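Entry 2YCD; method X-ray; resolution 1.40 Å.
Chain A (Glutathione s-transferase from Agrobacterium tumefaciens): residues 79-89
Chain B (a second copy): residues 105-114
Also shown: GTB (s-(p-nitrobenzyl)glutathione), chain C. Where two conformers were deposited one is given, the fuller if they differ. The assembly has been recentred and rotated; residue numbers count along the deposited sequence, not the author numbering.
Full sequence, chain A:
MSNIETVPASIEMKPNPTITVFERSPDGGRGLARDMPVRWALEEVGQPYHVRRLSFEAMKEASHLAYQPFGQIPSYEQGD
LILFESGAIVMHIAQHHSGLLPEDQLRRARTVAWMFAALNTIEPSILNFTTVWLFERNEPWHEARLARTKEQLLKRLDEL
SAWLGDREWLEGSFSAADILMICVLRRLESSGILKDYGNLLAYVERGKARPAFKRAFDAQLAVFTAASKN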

# COMPACT_ATOMS: atom_id res chain seq x y z
N GLY A 79 -13.57 17.71 12.01
CA GLY A 79 -13.11 19.07 12.22
C GLY A 79 -12.28 19.53 11.03
O GLY A 79 -12.71 19.41 9.88
N ASP A 80 -11.08 20.04 11.31
CA ASP A 80 -10.22 20.58 10.27
C ASP A 80 -9.48 19.50 9.52
O ASP A 80 -8.87 19.77 8.48
CB ASP A 80 -9.18 21.55 10.86
CG ASP A 80 -9.76 22.89 11.26
OD1 ASP A 80 -10.89 23.20 10.85
OD2 ASP A 80 -9.06 23.64 11.97
N LEU A 81 -9.50 18.28 10.05
CA LEU A 81 -8.74 17.18 9.46
C LEU A 81 -9.52 16.52 8.33
O LEU A 81 -10.66 16.10 8.51
CB LEU A 81 -8.39 16.12 10.50
CG LEU A 81 -7.59 14.91 9.98
CD1 LEU A 81 -6.24 15.32 9.41
CD2 LEU A 81 -7.40 13.88 11.08
N ILE A 82 -8.91 16.47 7.16
CA ILE A 82 -9.42 15.67 6.05
C ILE A 82 -8.33 14.68 5.67
O ILE A 82 -7.16 15.05 5.44
CB ILE A 82 -9.78 16.54 4.83
CG1 ILE A 82 -10.87 17.55 5.20
CG2 ILE A 82 -10.24 15.66 3.66
CD1 ILE A 82 -11.30 18.46 4.07
N LEU A 83 -8.70 13.40 5.64
CA LEU A 83 -7.79 12.32 5.26
C LEU A 83 -8.36 11.54 4.12
O LEU A 83 -9.60 11.48 3.92
CB LEU A 83 -7.56 11.34 6.41
CG LEU A 83 -6.88 11.84 7.67
CD1 LEU A 83 -6.87 10.70 8.69
CD2 LEU A 83 -5.46 12.23 7.32
N PHE A 84 -7.47 10.88 3.38
CA PHE A 84 -7.87 9.87 2.42
C PHE A 84 -6.91 8.69 2.56
O PHE A 84 -5.97 8.76 3.37
CB PHE A 84 -7.99 10.44 0.99
CG PHE A 84 -6.68 10.73 0.34
CD1 PHE A 84 -5.94 11.84 0.70
CD2 PHE A 84 -6.18 9.89 -0.64
CE1 PHE A 84 -4.71 12.13 0.08
CE2 PHE A 84 -4.96 10.15 -1.27
CZ PHE A 84 -4.22 11.27 -0.89
N GLU A 85 -7.16 7.64 1.78
CA GLU A 85 -6.48 6.33 1.85
C GLU A 85 -7.03 5.49 2.98
O GLU A 85 -6.78 5.79 4.14
CB GLU A 85 -4.95 6.43 1.95
CG GLU A 85 -4.30 6.99 0.67
CD GLU A 85 -4.50 6.10 -0.54
OE1 GLU A 85 -4.59 4.86 -0.40
OE2 GLU A 85 -4.54 6.65 -1.66
N SER A 86 -7.80 4.46 2.64
CA SER A 86 -8.34 3.55 3.64
C SER A 86 -7.29 3.06 4.64
O SER A 86 -7.56 3.02 5.84
CB SER A 86 -9.07 2.38 2.95
OG SER A 86 -8.17 1.61 2.19
N GLY A 87 -6.08 2.74 4.16
CA GLY A 87 -5.03 2.29 5.07
C GLY A 87 -4.62 3.37 6.08
O GLY A 87 -4.38 3.09 7.26
N ALA A 88 -4.51 4.61 5.61
CA ALA A 88 -4.10 5.73 6.45
C ALA A 88 -5.21 6.17 7.40
O ALA A 88 -4.95 6.68 8.50
CB ALA A 88 -3.67 6.90 5.59
N ILE A 89 -6.46 6.01 6.97
CA ILE A 89 -7.61 6.33 7.81
C ILE A 89 -7.70 5.33 8.96
O ILE A 89 -7.83 5.71 10.13
CB ILE A 89 -8.91 6.37 6.97
CG1 ILE A 89 -8.86 7.53 5.95
CG2 ILE A 89 -10.14 6.55 7.89
CD1 ILE A 89 -9.92 7.40 4.85
N GLN B 105 0.06 16.80 15.04
CA GLN B 105 -0.71 15.58 14.80
C GLN B 105 -1.54 15.60 13.51
O GLN B 105 -1.66 14.57 12.84
CB GLN B 105 -1.59 15.25 16.01
CG GLN B 105 -0.82 14.71 17.20
CD GLN B 105 0.19 13.63 16.82
OE1 GLN B 105 -0.16 12.64 16.17
NE2 GLN B 105 1.44 13.83 17.21
N LEU B 106 -2.10 16.75 13.17
CA LEU B 106 -2.88 16.86 11.94
C LEU B 106 -1.98 16.68 10.72
O LEU B 106 -2.27 15.90 9.81
CB LEU B 106 -3.63 18.19 11.86
CG LEU B 106 -5.15 18.12 12.02
CD1 LEU B 106 -5.53 17.69 13.43
CD2 LEU B 106 -5.80 19.46 11.67
N ARG B 107 -0.87 17.41 10.71
CA ARG B 107 0.08 17.32 9.60
C ARG B 107 0.66 15.91 9.50
O ARG B 107 0.86 15.39 8.39
CB ARG B 107 1.20 18.35 9.79
CG ARG B 107 0.70 19.79 9.73
CD ARG B 107 1.83 20.79 9.96
NE ARG B 107 2.74 20.35 11.01
CZ ARG B 107 3.67 21.13 11.56
NH1 ARG B 107 3.79 22.39 11.18
NH2 ARG B 107 4.47 20.64 12.51
N ARG B 108 0.91 15.28 10.63
CA ARG B 108 1.43 13.92 10.65
C ARG B 108 0.45 12.93 10.00
O ARG B 108 0.84 12.08 9.20
CB ARG B 108 1.71 13.50 12.08
CG ARG B 108 2.69 12.37 12.25
CD ARG B 108 2.86 12.06 13.73
NE ARG B 108 3.90 11.08 14.02
CZ ARG B 108 5.17 11.39 14.25
NH1 ARG B 108 5.56 12.66 14.23
NH2 ARG B 108 6.06 10.44 14.52
N ALA B 109 -0.83 13.05 10.34
CA ALA B 109 -1.85 12.16 9.79
C ALA B 109 -1.94 12.32 8.27
O ALA B 109 -2.12 11.33 7.55
CB ALA B 109 -3.20 12.42 10.47
N ARG B 110 -1.84 13.55 7.78
CA ARG B 110 -1.87 13.77 6.34
C ARG B 110 -0.61 13.24 5.65
O ARG B 110 -0.68 12.76 4.51
CB ARG B 110 -2.09 15.25 6.02
CG ARG B 110 -3.43 15.76 6.54
CD ARG B 110 -3.84 17.04 5.82
NE ARG B 110 -2.88 18.11 6.09
CZ ARG B 110 -2.99 18.98 7.09
NH1 ARG B 110 -4.03 18.92 7.91
NH2 ARG B 110 -2.07 19.92 7.26
N THR B 111 0.53 13.30 6.33
CA THR B 111 1.77 12.75 5.78
C THR B 111 1.60 11.24 5.60
O THR B 111 1.97 10.68 4.56
CB THR B 111 2.95 13.06 6.71
OG1 THR B 111 3.05 14.48 6.87
CG2 THR B 111 4.26 12.56 6.10
N VAL B 112 1.02 10.58 6.60
CA VAL B 112 0.76 9.15 6.51
C VAL B 112 -0.23 8.85 5.37
O VAL B 112 -0.05 7.86 4.63
CB VAL B 112 0.26 8.60 7.89
CG1 VAL B 112 -0.24 7.17 7.78
CG2 VAL B 112 1.39 8.72 8.93
N ALA B 113 -1.27 9.67 5.19
CA ALA B 113 -2.13 9.52 4.02
C ALA B 113 -1.32 9.47 2.71
O ALA B 113 -1.54 8.60 1.85
CB ALA B 113 -3.21 10.62 3.96
N TRP B 114 -0.37 10.39 2.54
CA TRP B 114 0.41 10.43 1.31
C TRP B 114 1.39 9.26 1.19
O TRP B 114 1.67 8.82 0.08
CB TRP B 114 1.11 11.80 1.15
CG TRP B 114 0.14 12.83 0.62
CD1 TRP B 114 -0.39 13.88 1.30
CD2 TRP B 114 -0.45 12.84 -0.69
NE1 TRP B 114 -1.26 14.58 0.47
CE2 TRP B 114 -1.31 13.96 -0.75
CE3 TRP B 114 -0.29 12.06 -1.83
CZ2 TRP B 114 -2.04 14.27 -1.91
CZ3 TRP B 114 -1.03 12.37 -2.97
CH2 TRP B 114 -1.87 13.47 -3.01
N1 GTB C . -5.92 3.50 -2.29
CA1 GTB C . -7.31 3.93 -2.10
C1 GTB C . -7.79 3.56 -0.72
O11 GTB C . -7.41 2.46 -0.26
O12 GTB C . -8.56 4.33 -0.10
CB1 GTB C . -8.17 3.30 -3.21
CG1 GTB C . -9.60 3.83 -3.16
CD1 GTB C . -10.49 3.13 -4.17
OE1 GTB C . -10.02 2.28 -4.93
N2 GTB C . -11.78 3.49 -4.16
CA2 GTB C . -12.76 2.89 -5.07
C2 GTB C . -13.53 3.93 -5.82
O2 GTB C . -13.86 5.00 -5.30
CB2 GTB C . -13.81 2.14 -4.24
SG2 GTB C . -13.21 0.73 -3.38
N3 GTB C . -13.86 3.62 -7.07
CA3 GTB C . -14.67 4.46 -7.95
C3 GTB C . -13.90 5.08 -9.08
O31 GTB C . -12.70 4.77 -9.25
O32 GTB C . -14.52 5.90 -9.79
C' GTB C . -12.78 -0.45 -4.62
C1' GTB C . -13.89 -1.44 -4.89
C2' GTB C . -14.79 -1.22 -5.91
C3' GTB C . -15.81 -2.14 -6.15
C4' GTB C . -15.90 -3.29 -5.37
N41 GTB C . -16.92 -4.23 -5.62
O41 GTB C . -16.96 -5.30 -5.02
O42 GTB C . -17.76 -3.97 -6.47
C5' GTB C . -14.99 -3.52 -4.35
C6' GTB C . -13.97 -2.59 -4.11
O HOH W 1 -6.76 18.69 6.83
O HOH W 2 -3.14 8.92 9.09

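The strand 81-84 of chain A runs nearly parallel to the chain B helix, at 16° and 7.9 Å between axes, and the helix that follows it in chain A comes closer still: the CA atoms of Ala88(A) and Ala113(B) lie 4.9 Å apart. No direct hydrogen bond joins the stretches; shape does most of the work, burying 534 Å².

The helix offers a shallow surface where Ala109(B) and Ala113(B), one turn apart, point toward chain A. Leucines fill the space such small residues leave. Leu83(A) lays CD2 3.5 Å from Ala109(B) O and 3.9 Å from Ala109(B) CB, while Leu81(A) puts CD1 4.0 Å from Leu106(B) CG and 4.0 Å from Arg110(B) CG, so the aliphatic part of the arginine serves as packing surface.

Ala113(B) is the tightest point. Its CB sits 3.4 Å from Phe84(A) O, its O lies 3.4 Å from Glu85(A) CG, and Ala88(A) CB reaches within 3.4 Å of Ala113(B) CA. Methyl groups suit this place because the two backbones pass so near each other. The cost is that Phe84(A) O is buried without a polar partner. Beyond it, the Phe84(A) ring directs its edge at the face of Trp114(B), with CZ 3.8 Å from Trp114(B) CZ2 and planes at 80°; although the tryptophan's CA-to-CB bond points away, its broad indole returns to meet the phenyl edge.

Water supplies the polar links. One donates to both Ala88(A) O and Ala109(B) O, at 2.9 and 3.0 Å; another joins Asp80(A) O and Ile82(A) N to Arg110(B) NH1, the last bond weak. Glu85(A), at the N-cap position, combines its packing role with ligand binding: its OE1 accepts a hydrogen bond from N1 of the glutathione conjugate GTB at 2.7 Å.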